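Local coordinates for protein possible metal-dependent hydrolase (Veillonella parvula, PDB 3RPC) that is a possible metal-dependent hydrolase of the metallo-beta-lactamase superfamily, probably using its bound pair of zinc ions in hydrolysis, at residues T71-D76 with T97-L102; L75-D80 with V166-W171; T18-T23 with A158-V163. One frame throughout, in Å; residues are numbered along the deposited sequence.

Contact 1 (T71-D76 with T97-L102); sequences THTHLD and TADKEL. With ZN (zinc ion), chain E; ZN (zinc ion), chain F.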
loop_
_atom_site.group_PDB
_atom_site.type_symbol
_atom_site.label_atom_id
_atom_site.label_comp_id
_atom_site.label_asym_id
_atom_site.label_seq_id
_atom_site.Cartn_x
_atom_site.Cartn_y
_atom_site.Cartn_z
ATOM N N THR A 71 -0.360 -14.666 4.663
ATOM C CA THR A 71 -0.303 -13.364 3.995
ATOM C C THR A 71 -1.682 -12.818 3.651
ATOM O O THR A 71 -1.865 -11.598 3.539
ATOM C CB THR A 71 0.566 -13.386 2.726
ATOM O OG1 THR A 71 -0.017 -14.265 1.748
ATOM C CG2 THR A 71 1.989 -13.813 3.056
ATOM N N HIS A 72 -2.630 -13.727 3.469
ATOM C CA HIS A 72 -4.033 -13.406 3.212
ATOM C C HIS A 72 -4.816 -14.704 3.241
ATOM O O HIS A 72 -4.220 -15.780 3.239
ATOM C CB HIS A 72 -4.243 -12.623 1.894
ATOM C CG HIS A 72 -3.886 -13.373 0.638
ATOM N ND1 HIS A 72 -2.656 -13.962 0.431
ATOM C CD2 HIS A 72 -4.587 -13.563 -0.508
ATOM C CE1 HIS A 72 -2.615 -14.484 -0.784
ATOM N NE2 HIS A 72 -3.779 -14.270 -1.369
ATOM N N THR A 73 -6.139 -14.612 3.260
ATOM C CA THR A 73 -6.944 -15.806 3.503
ATOM C C THR A 73 -7.670 -16.335 2.270
ATOM O O THR A 73 -8.689 -17.014 2.385
ATOM C CB THR A 73 -7.916 -15.613 4.675
ATOM O OG1 THR A 73 -8.762 -14.487 4.420
ATOM C CG2 THR A 73 -7.134 -15.391 5.961
ATOM N N HIS A 74 -7.140 -16.042 1.087
ATOM C CA HIS A 74 -7.585 -16.757 -0.101
ATOM C C HIS A 74 -7.371 -18.260 0.119
ATOM O O HIS A 74 -6.414 -18.672 0.777
ATOM C CB HIS A 74 -6.813 -16.301 -1.341
ATOM C CG HIS A 74 -7.359 -15.053 -1.960
ATOM N ND1 HIS A 74 -6.713 -14.386 -2.978
ATOM C CD2 HIS A 74 -8.495 -14.359 -1.716
ATOM C CE1 HIS A 74 -7.425 -13.329 -3.329
ATOM N NE2 HIS A 74 -8.512 -13.291 -2.580
ATOM N N LEU A 75 -8.259 -19.062 -0.462
ATOM C CA LEU A 75 -8.239 -20.519 -0.309
ATOM C C LEU A 75 -6.865 -21.134 -0.529
ATOM O O LEU A 75 -6.461 -22.047 0.207
ATOM C CB LEU A 75 -9.254 -21.160 -1.259
ATOM C CG LEU A 75 -9.355 -22.687 -1.254
ATOM C CD1 LEU A 75 -9.803 -23.155 0.111
ATOM C CD2 LEU A 75 -10.321 -23.163 -2.326
ATOM N N ASP A 76 -6.156 -20.669 -1.554
ATOM C CA ASP A 76 -4.879 -21.270 -1.919
ATOM C C ASP A 76 -3.721 -20.812 -1.034
ATOM O O ASP A 76 -2.561 -21.103 -1.333
ATOM C CB ASP A 76 -4.564 -21.066 -3.410
ATOM C CG ASP A 76 -4.457 -19.604 -3.791
ATOM O OD1 ASP A 76 -5.387 -18.842 -3.458
ATOM O OD2 ASP A 76 -3.448 -19.230 -4.445
ATOM N N THR A 97 -6.854 -6.739 10.828
ATOM C CA THR A 97 -7.836 -7.145 11.827
ATOM C C THR A 97 -8.858 -8.137 11.261
ATOM O O THR A 97 -9.265 -9.068 11.956
ATOM C CB THR A 97 -8.549 -5.922 12.416
ATOM O OG1 THR A 97 -7.574 -5.094 13.061
ATOM C CG2 THR A 97 -9.601 -6.359 13.441
ATOM N N ALA A 98 -9.275 -7.943 10.013
ATOM C CA ALA A 98 -10.277 -8.832 9.423
ATOM C C ALA A 98 -9.777 -10.273 9.388
ATOM O O ALA A 98 -10.511 -11.209 9.723
ATOM C CB ALA A 98 -10.657 -8.366 8.028
ATOM N N ASP A 99 -8.521 -10.446 8.992
ATOM C CA ASP A 99 -7.933 -11.777 8.941
ATOM C C ASP A 99 -7.749 -12.327 10.355
ATOM O O ASP A 99 -7.950 -13.518 10.580
ATOM C CB ASP A 99 -6.609 -11.775 8.163
ATOM C CG ASP A 99 -6.810 -11.636 6.654
ATOM O OD1 ASP A 99 -7.955 -11.403 6.199
ATOM O OD2 ASP A 99 -5.807 -11.730 5.919
ATOM N N LYS A 100 -7.368 -11.476 11.303
ATOM C CA LYS A 100 -7.254 -11.928 12.689
ATOM C C LYS A 100 -8.606 -12.414 13.189
ATOM O O LYS A 100 -8.702 -13.470 13.816
ATOM C CB LYS A 100 -6.702 -10.838 13.622
ATOM C CG LYS A 100 -6.789 -11.246 15.097
ATOM C CD LYS A 100 -5.865 -10.436 15.972
ATOM C CE LYS A 100 -6.031 -10.847 17.441
ATOM N NZ LYS A 100 -4.997 -10.226 18.310
ATOM N N GLU A 101 -9.659 -11.659 12.906
ATOM C CA GLU A 101 -10.984 -12.045 13.388
ATOM C C GLU A 101 -11.409 -13.368 12.782
ATOM O O GLU A 101 -11.963 -14.238 13.473
ATOM C CB GLU A 101 -12.012 -10.961 13.086
ATOM C CG GLU A 101 -11.849 -9.723 13.962
ATOM C CD GLU A 101 -12.787 -8.601 13.567
ATOM O OE1 GLU A 101 -13.525 -8.763 12.573
ATOM O OE2 GLU A 101 -12.782 -7.556 14.250
ATOM N N LEU A 102 -11.130 -13.545 11.496
ATOM C CA LEU A 102 -11.490 -14.792 10.843
ATOM C C LEU A 102 -10.770 -15.970 11.489
ATOM O O LEU A 102 -11.388 -16.968 11.873
ATOM C CB LEU A 102 -11.143 -14.732 9.357
ATOM C CG LEU A 102 -11.469 -16.016 8.589
ATOM C CD1 LEU A 102 -12.968 -16.307 8.622
ATOM C CD2 LEU A 102 -10.961 -15.936 7.155
HETATM ZN ZN ZN E . -4.447 -14.585 -3.489
HETATM ZN ZN ZN F . -2.453 -17.037 -4.553
HETATM O O HOH W 1 -7.302 -11.895 3.241
HETATM O O HOH W 2 -10.150 -12.814 5.961
HETATM O O HOH W 3 -4.646 -16.475 -4.124
HETATM O O HOH W 4 -3.234 -16.422 -6.915
#

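Contact 2 (L75-D80 with V166-W171); sequences LDHWDD and VGDTVW. With ZN (zinc ion), chain F; ZN (zinc ion), chain E.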
loop_
_atom_site.group_PDB
_atom_site.type_symbol
_atom_site.label_atom_id
_atom_site.label_comp_id
_atom_site.label_asym_id
_atom_site.label_seq_id
_atom_site.Cartn_x
_atom_site.Cartn_y
_atom_site.Cartn_z
ATOM N N LEU A 75 -8.259 -19.062 -0.462
ATOM C CA LEU A 75 -8.239 -20.519 -0.309
ATOM C C LEU A 75 -6.865 -21.134 -0.529
ATOM O O LEU A 75 -6.461 -22.047 0.207
ATOM C CB LEU A 75 -9.254 -21.160 -1.259
ATOM C CG LEU A 75 -9.355 -22.687 -1.254
ATOM C CD1 LEU A 75 -9.803 -23.155 0.111
ATOM C CD2 LEU A 75 -10.321 -23.163 -2.326
ATOM N N ASP A 76 -6.156 -20.669 -1.554
ATOM C CA ASP A 76 -4.879 -21.270 -1.919
ATOM C C ASP A 76 -3.721 -20.812 -1.034
ATOM O O ASP A 76 -2.561 -21.103 -1.333
ATOM C CB ASP A 76 -4.564 -21.066 -3.410
ATOM C CG ASP A 76 -4.457 -19.604 -3.791
ATOM O OD1 ASP A 76 -5.387 -18.842 -3.458
ATOM O OD2 ASP A 76 -3.448 -19.230 -4.445
ATOM N N HIS A 77 -4.052 -20.113 0.057
ATOM C CA HIS A 77 -3.078 -19.712 1.075
ATOM C C HIS A 77 -3.504 -20.074 2.501
ATOM O O HIS A 77 -2.720 -19.935 3.432
ATOM C CB HIS A 77 -2.814 -18.206 0.974
ATOM C CG HIS A 77 -2.252 -17.811 -0.349
ATOM N ND1 HIS A 77 -0.924 -17.495 -0.528
ATOM C CD2 HIS A 77 -2.828 -17.742 -1.570
ATOM C CE1 HIS A 77 -0.708 -17.236 -1.806
ATOM N NE2 HIS A 77 -1.848 -17.376 -2.456
ATOM N N TRP A 78 -4.744 -20.525 2.659
ATOM C CA TRP A 78 -5.310 -20.793 3.979
ATOM C C TRP A 78 -6.596 -21.575 3.772
ATOM O O TRP A 78 -7.593 -21.029 3.289
ATOM C CB TRP A 78 -5.608 -19.483 4.727
ATOM C CG TRP A 78 -6.139 -19.672 6.124
ATOM C CD1 TRP A 78 -7.400 -19.393 6.570
ATOM C CD2 TRP A 78 -5.415 -20.175 7.248
ATOM N NE1 TRP A 78 -7.506 -19.698 7.910
ATOM C CE2 TRP A 78 -6.299 -20.183 8.348
ATOM C CE3 TRP A 78 -4.106 -20.631 7.428
ATOM C CZ2 TRP A 78 -5.909 -20.626 9.616
ATOM C CZ3 TRP A 78 -3.721 -21.073 8.681
ATOM C CH2 TRP A 78 -4.622 -21.066 9.761
ATOM N N ASP A 79 -6.579 -22.862 4.094
ATOM C CA ASP A 79 -7.747 -23.684 3.782
ATOM C C ASP A 79 -8.242 -24.490 4.978
ATOM O O ASP A 79 -7.604 -24.503 6.037
ATOM C CB ASP A 79 -7.496 -24.584 2.554
ATOM C CG ASP A 79 -6.560 -25.746 2.839
ATOM O OD1 ASP A 79 -5.719 -25.657 3.765
ATOM O OD2 ASP A 79 -6.661 -26.752 2.097
ATOM N N ASP A 80 -9.391 -25.137 4.803
ATOM C CA ASP A 80 -9.984 -25.942 5.870
ATOM C C ASP A 80 -9.026 -27.006 6.389
ATOM O O ASP A 80 -8.952 -27.241 7.593
ATOM C CB ASP A 80 -11.286 -26.587 5.396
ATOM C CG ASP A 80 -12.457 -25.624 5.424
ATOM O OD1 ASP A 80 -12.336 -24.561 6.072
ATOM O OD2 ASP A 80 -13.502 -25.935 4.810
ATOM N N VAL A 166 7.428 -12.023 -1.185
ATOM C CA VAL A 166 6.793 -10.912 -1.894
ATOM C C VAL A 166 5.264 -10.941 -1.797
ATOM O O VAL A 166 4.610 -9.892 -1.671
ATOM C CB VAL A 166 7.222 -10.891 -3.364
ATOM C CG1 VAL A 166 6.567 -9.708 -4.098
ATOM C CG2 VAL A 166 8.740 -10.794 -3.454
ATOM N N GLY A 167 4.699 -12.146 -1.864
ATOM C CA GLY A 167 3.263 -12.329 -1.733
ATOM C C GLY A 167 2.482 -12.213 -3.032
ATOM O O GLY A 167 3.053 -12.059 -4.115
ATOM N N ASP A 168 1.160 -12.301 -2.917
ATOM C CA ASP A 168 0.271 -12.202 -4.073
ATOM C C ASP A 168 0.069 -10.744 -4.484
ATOM O O ASP A 168 -0.919 -10.108 -4.112
ATOM C CB ASP A 168 -1.077 -12.872 -3.770
ATOM C CG ASP A 168 -1.086 -14.369 -4.079
ATOM O OD1 ASP A 168 -0.006 -14.965 -4.241
ATOM O OD2 ASP A 168 -2.189 -14.950 -4.165
ATOM N N THR A 169 1.034 -10.223 -5.235
ATOM C CA THR A 169 0.977 -8.855 -5.736
ATOM C C THR A 169 1.566 -8.823 -7.130
ATOM O O THR A 169 2.416 -9.644 -7.480
ATOM C CB THR A 169 1.745 -7.891 -4.809
ATOM O OG1 THR A 169 1.684 -6.550 -5.328
ATOM C CG2 THR A 169 3.202 -8.323 -4.642
ATOM N N VAL A 170 1.087 -7.882 -7.927
ATOM C CA VAL A 170 1.770 -7.527 -9.166
ATOM C C VAL A 170 2.908 -6.555 -8.836
ATOM O O VAL A 170 3.069 -6.138 -7.690
ATOM C CB VAL A 170 0.803 -6.909 -10.190
ATOM C CG1 VAL A 170 -0.351 -7.855 -10.477
ATOM C CG2 VAL A 170 0.273 -5.533 -9.725
ATOM N N TRP A 171 3.715 -6.197 -9.824
ATOM C CA TRP A 171 4.835 -5.298 -9.558
ATOM C C TRP A 171 4.339 -3.866 -9.374
ATOM O O TRP A 171 3.895 -3.239 -10.325
ATOM C CB TRP A 171 5.844 -5.350 -10.700
ATOM C CG TRP A 171 7.151 -4.751 -10.328
ATOM C CD1 TRP A 171 7.424 -3.423 -10.158
ATOM C CD2 TRP A 171 8.371 -5.450 -10.087
ATOM N NE1 TRP A 171 8.746 -3.258 -9.802
ATOM C CE2 TRP A 171 9.351 -4.489 -9.766
ATOM C CE3 TRP A 171 8.736 -6.798 -10.123
ATOM C CZ2 TRP A 171 10.670 -4.833 -9.476
ATOM C CZ3 TRP A 171 10.047 -7.142 -9.835
ATOM C CH2 TRP A 171 10.998 -6.163 -9.510
HETATM ZN ZN ZN F . -2.453 -17.037 -4.553
HETATM ZN ZN ZN E . -4.447 -14.585 -3.489
HETATM O O HOH W 3 -4.646 -16.475 -4.124
HETATM O O HOH W 4 -3.234 -16.422 -6.915
#

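Contact 3 (T18-T23 with A158-V163); sequences TIKNTT and ADEPTV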
loop_
_atom_site.group_PDB
_atom_site.type_symbol
_atom_site.label_atom_id
_atom_site.label_comp_id
_atom_site.label_asym_id
_atom_site.label_seq_id
_atom_site.Cartn_x
_atom_site.Cartn_y
_atom_site.Cartn_z
ATOM N N THR A 18 12.979 -21.632 7.611
ATOM C CA THR A 18 13.664 -21.784 8.892
ATOM C C THR A 18 14.750 -20.743 8.977
ATOM O O THR A 18 15.586 -20.632 8.083
ATOM C CB THR A 18 14.308 -23.170 9.056
ATOM O OG1 THR A 18 13.302 -24.190 8.980
ATOM C CG2 THR A 18 15.019 -23.261 10.408
ATOM N N ILE A 19 14.726 -19.969 10.053
ATOM C CA ILE A 19 15.743 -18.962 10.297
ATOM C C ILE A 19 16.136 -19.174 11.741
ATOM O O ILE A 19 15.292 -19.090 12.633
ATOM C CB ILE A 19 15.200 -17.540 10.121
ATOM C CG1 ILE A 19 14.699 -17.325 8.696
ATOM C CG2 ILE A 19 16.273 -16.510 10.451
ATOM C CD1 ILE A 19 14.022 -15.966 8.505
ATOM N N LYS A 20 17.408 -19.484 11.967
ATOM C CA LYS A 20 17.865 -19.855 13.300
ATOM C C LYS A 20 17.088 -21.076 13.795
ATOM O O LYS A 20 17.027 -22.089 13.096
ATOM C CB LYS A 20 17.760 -18.662 14.252
ATOM C CG LYS A 20 18.951 -17.700 14.138
ATOM C CD LYS A 20 18.565 -16.253 14.396
ATOM C CE LYS A 20 19.791 -15.364 14.611
ATOM N NZ LYS A 20 20.999 -15.800 13.850
ATOM N N ASN A 21 16.493 -21.001 14.980
ATOM C CA ASN A 21 15.716 -22.119 15.511
ATOM C C ASN A 21 14.215 -21.952 15.307
ATOM O O ASN A 21 13.416 -22.653 15.924
ATOM C CB ASN A 21 16.003 -22.332 17.000
ATOM C CG ASN A 21 17.458 -22.646 17.278
ATOM O OD1 ASN A 21 18.064 -22.070 18.183
ATOM N ND2 ASN A 21 18.027 -23.561 16.503
ATOM N N THR A 22 13.828 -21.020 14.440
ATOM C CA THR A 22 12.415 -20.763 14.212
ATOM C C THR A 22 12.003 -21.198 12.816
ATOM O O THR A 22 12.619 -20.789 11.832
ATOM C CB THR A 22 12.086 -19.269 14.390
ATOM O OG1 THR A 22 12.268 -18.911 15.767
ATOM C CG2 THR A 22 10.649 -18.980 13.978
ATOM N N THR A 23 10.967 -22.027 12.733
ATOM C CA THR A 23 10.439 -22.417 11.435
ATOM C C THR A 23 9.032 -21.856 11.235
ATOM O O THR A 23 8.125 -22.152 12.006
ATOM C CB THR A 23 10.425 -23.941 11.272
ATOM O OG1 THR A 23 11.773 -24.433 11.276
ATOM C CG2 THR A 23 9.756 -24.344 9.965
ATOM N N ALA A 158 19.801 -11.355 12.958
ATOM C CA ALA A 158 21.241 -11.132 13.029
ATOM C C ALA A 158 22.034 -12.198 12.286
ATOM O O ALA A 158 21.866 -13.393 12.537
ATOM C CB ALA A 158 21.692 -11.064 14.483
ATOM N N ASP A 159 22.886 -11.757 11.359
ATOM C CA ASP A 159 23.797 -12.651 10.644
ATOM C C ASP A 159 23.073 -13.632 9.737
ATOM O O ASP A 159 23.642 -14.646 9.330
ATOM C CB ASP A 159 24.676 -13.413 11.634
ATOM C CG ASP A 159 25.406 -12.491 12.582
ATOM O OD1 ASP A 159 25.998 -11.497 12.107
ATOM O OD2 ASP A 159 25.374 -12.749 13.802
ATOM N N GLU A 160 21.821 -13.320 9.415
ATOM C CA GLU A 160 21.034 -14.163 8.531
ATOM C C GLU A 160 20.674 -13.373 7.279
ATOM O O GLU A 160 20.584 -12.149 7.325
ATOM C CB GLU A 160 19.748 -14.615 9.232
ATOM C CG GLU A 160 19.957 -15.370 10.541
ATOM C CD GLU A 160 20.663 -16.689 10.321
ATOM O OE1 GLU A 160 20.678 -17.167 9.165
ATOM O OE2 GLU A 160 21.213 -17.244 11.297
ATOM N N PRO A 161 20.455 -14.070 6.155
ATOM C CA PRO A 161 19.988 -13.361 4.964
ATOM C C PRO A 161 18.627 -12.745 5.233
ATOM O O PRO A 161 17.784 -13.361 5.878
ATOM C CB PRO A 161 19.862 -14.475 3.911
ATOM C CG PRO A 161 19.710 -15.742 4.711
ATOM C CD PRO A 161 20.555 -15.528 5.941
ATOM N N THR A 162 18.425 -11.524 4.755
ATOM C CA THR A 162 17.109 -10.925 4.796
ATOM C C THR A 162 16.275 -11.578 3.706
ATOM O O THR A 162 16.706 -11.670 2.560
ATOM C CB THR A 162 17.196 -9.420 4.570
ATOM O OG1 THR A 162 17.856 -8.826 5.693
ATOM C CG2 THR A 162 15.804 -8.817 4.411
ATOM N N VAL A 163 15.095 -12.054 4.085
ATOM C CA VAL A 163 14.218 -12.780 3.179
ATOM C C VAL A 163 12.974 -11.956 2.872
ATOM O O VAL A 163 12.284 -11.500 3.785
ATOM C CB VAL A 163 13.789 -14.126 3.795
ATOM C CG1 VAL A 163 12.861 -14.875 2.857
ATOM C CG2 VAL A 163 15.016 -14.965 4.137
#

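Contact 1 (T71-D76 with T97-L102)
The loop at T73 passes one side of helix 97-105, with T73 CA 6.8 Å from D99 CA. The D99 side chain leaves the helix toward the loop, and T73 meets its carboxylate with both branches. The methyl CG2 packs on the carboxyl carbon, T73 CG2 to D99 CG being 3.8 Å, whereas OG1 reaches OD1 through water. One water gives a hydrogen bond to D99 OD1 and accepts one from T73 N at 3.0 Å. A second donates to D99 OD1 at 2.6 Å and is also hydrogen-bonded to T73 OG1. D99 OD2 lies 3.6 Å from H72 CA, and the carboxylate has a further polar partner in Q95, just ahead of the helix. L102, one turn on, lays CD2 alongside T73 OG1 at 3.8 Å. The loop carries the HxHxDH signature of the metallo-beta-lactamase fold, in which T73 occupies the variable position between two zinc ligands. H72 NE2 (2.2 Å) and H74 ND1 (2.3 Å) bind the zinc ion of chain E. The rotation of the H72 ring is fixed at its other nitrogen: ND1 donates to T71 OG1 at 156°, only 4° out of the ring plane, and T71 OG1 is hydrogen-bonded in turn to D27.

Contact 2 (L75-D80 with V166-W171)
D76 and H77 face D168 across the zinc ion of chain F, and the three side chains meet through metal instead of through direct hydrogen bonds. D76 comes first. Its CG sits between the backbone N and the carbonyl carbon (chi1 61°), which carries the carboxylate in toward the metals. There its two oxygens divide the work: OD2 binds the zinc ion of chain F at 2.4 Å, while OD1 accepts a 2.6 Å hydrogen bond from a water. That water lies 2.0 Å from the zinc ion of chain E and 2.3 Å from that of chain F, so D76 orients a solvent ligand shared by both metals.

H77 follows, with NE2 bound to the zinc ion of chain F at 2.2 Å. H77 NE2 and D168 OD2 are 3.0 Å apart, yet both are metal ligands and no hydrogen bond joins them. The imidazole and the carboxylate arrive from opposite directions with their planes 87° apart. A second-shell residue, D27, accepts from H77 ND1 and so steadies the ring. Further along, D79 caps the start of helix 80-85 with its side chain.

On the facing loop, D168 is the centre of an inverse gamma turn, closed by a weak bond from T169 N to G167 O. Its OD2 bridges the metals, at 2.1 Å from the zinc ion of chain F and 2.4 Å from that of chain E. H226 completes the protein ligands of the former, and H72, H74 and H132 those of the latter. An aspartate oxygen and a water bridging two zinc ions, beside an HxHxDH loop, are characteristic of dinuclear members of the metallo-beta-lactamase superfamily such as glyoxalase II and RNase Z.

Contact 3 (T18-T23 with A158-V163)
K20, at the tip of a beta hairpin, reaches across to E160 and A158 in the loop joining strands 152-156 and 163-165. Two acceptors hold its ammonium group. K20 NZ donates to E160 OE2 at 2.9 Å in a salt bridge that uses the anti lone pair, on the side away from the other carboxylate oxygen. The second bond, K20 NZ to A158 O, is also 2.9 Å long, with a C=O...N angle of 161°, so the lysine approaches nearly head-on to the carbonyl. Bends at chi2 and chi4 of the lysine (chi4 32°) bring NZ round to the two oxygens. E160 is satisfied at both ends of its carboxylate, since OE1 is hydrogen-bonded to T5 OG1.

Beside the charged pair, I19 offers a methyl to the aliphatic part of the glutamate, I19 CG2 to E160 CG at 3.9 Å. The same isoleucine packs on F155 and I123, which places the contact where the two sheets of the alpha-beta/beta-alpha sandwich face each other.

Within the hairpin, the backbone of I19 and T22 is paired both ways. I19 to T22 form a type II' turn, with I19 N to T22 O at 2.9 Å and T22 N to I19 O at 3.0 Å. One pair further on, the hydroxyls T18 OG1 and T23 OG1 share a 2.8 Å hydrogen bond, while the backbones of T18 and T23 bond to Q6 and T66. With one charge pair, a carbonyl acceptor and a small apolar patch, the chemistry implies a directional polar link fastening a turn of one sheet to a loop of the other.

Overall arrangement
Contacts 1 and 2 share L75 and D76 and meet the same two zinc ions, their centres about 10 Å apart; contact 3 is remote, its centre about 25 Å from that of contact 1 and 22 Å from that of contact 2. Contact 2 is buried near the middle of the chain and is made by metal coordination. Contact 1 is only partly buried, and joins the metal-binding loop to a peripheral helix through waters and methyl contacts. Contact 3, also partly buried, relies on a salt bridge and a lysine-to-carbonyl hydrogen bond beside a small apolar contact. Its strand-end loop and the metal-binding 166-171 loop of contact 2 flank strand 163-165, at its two ends.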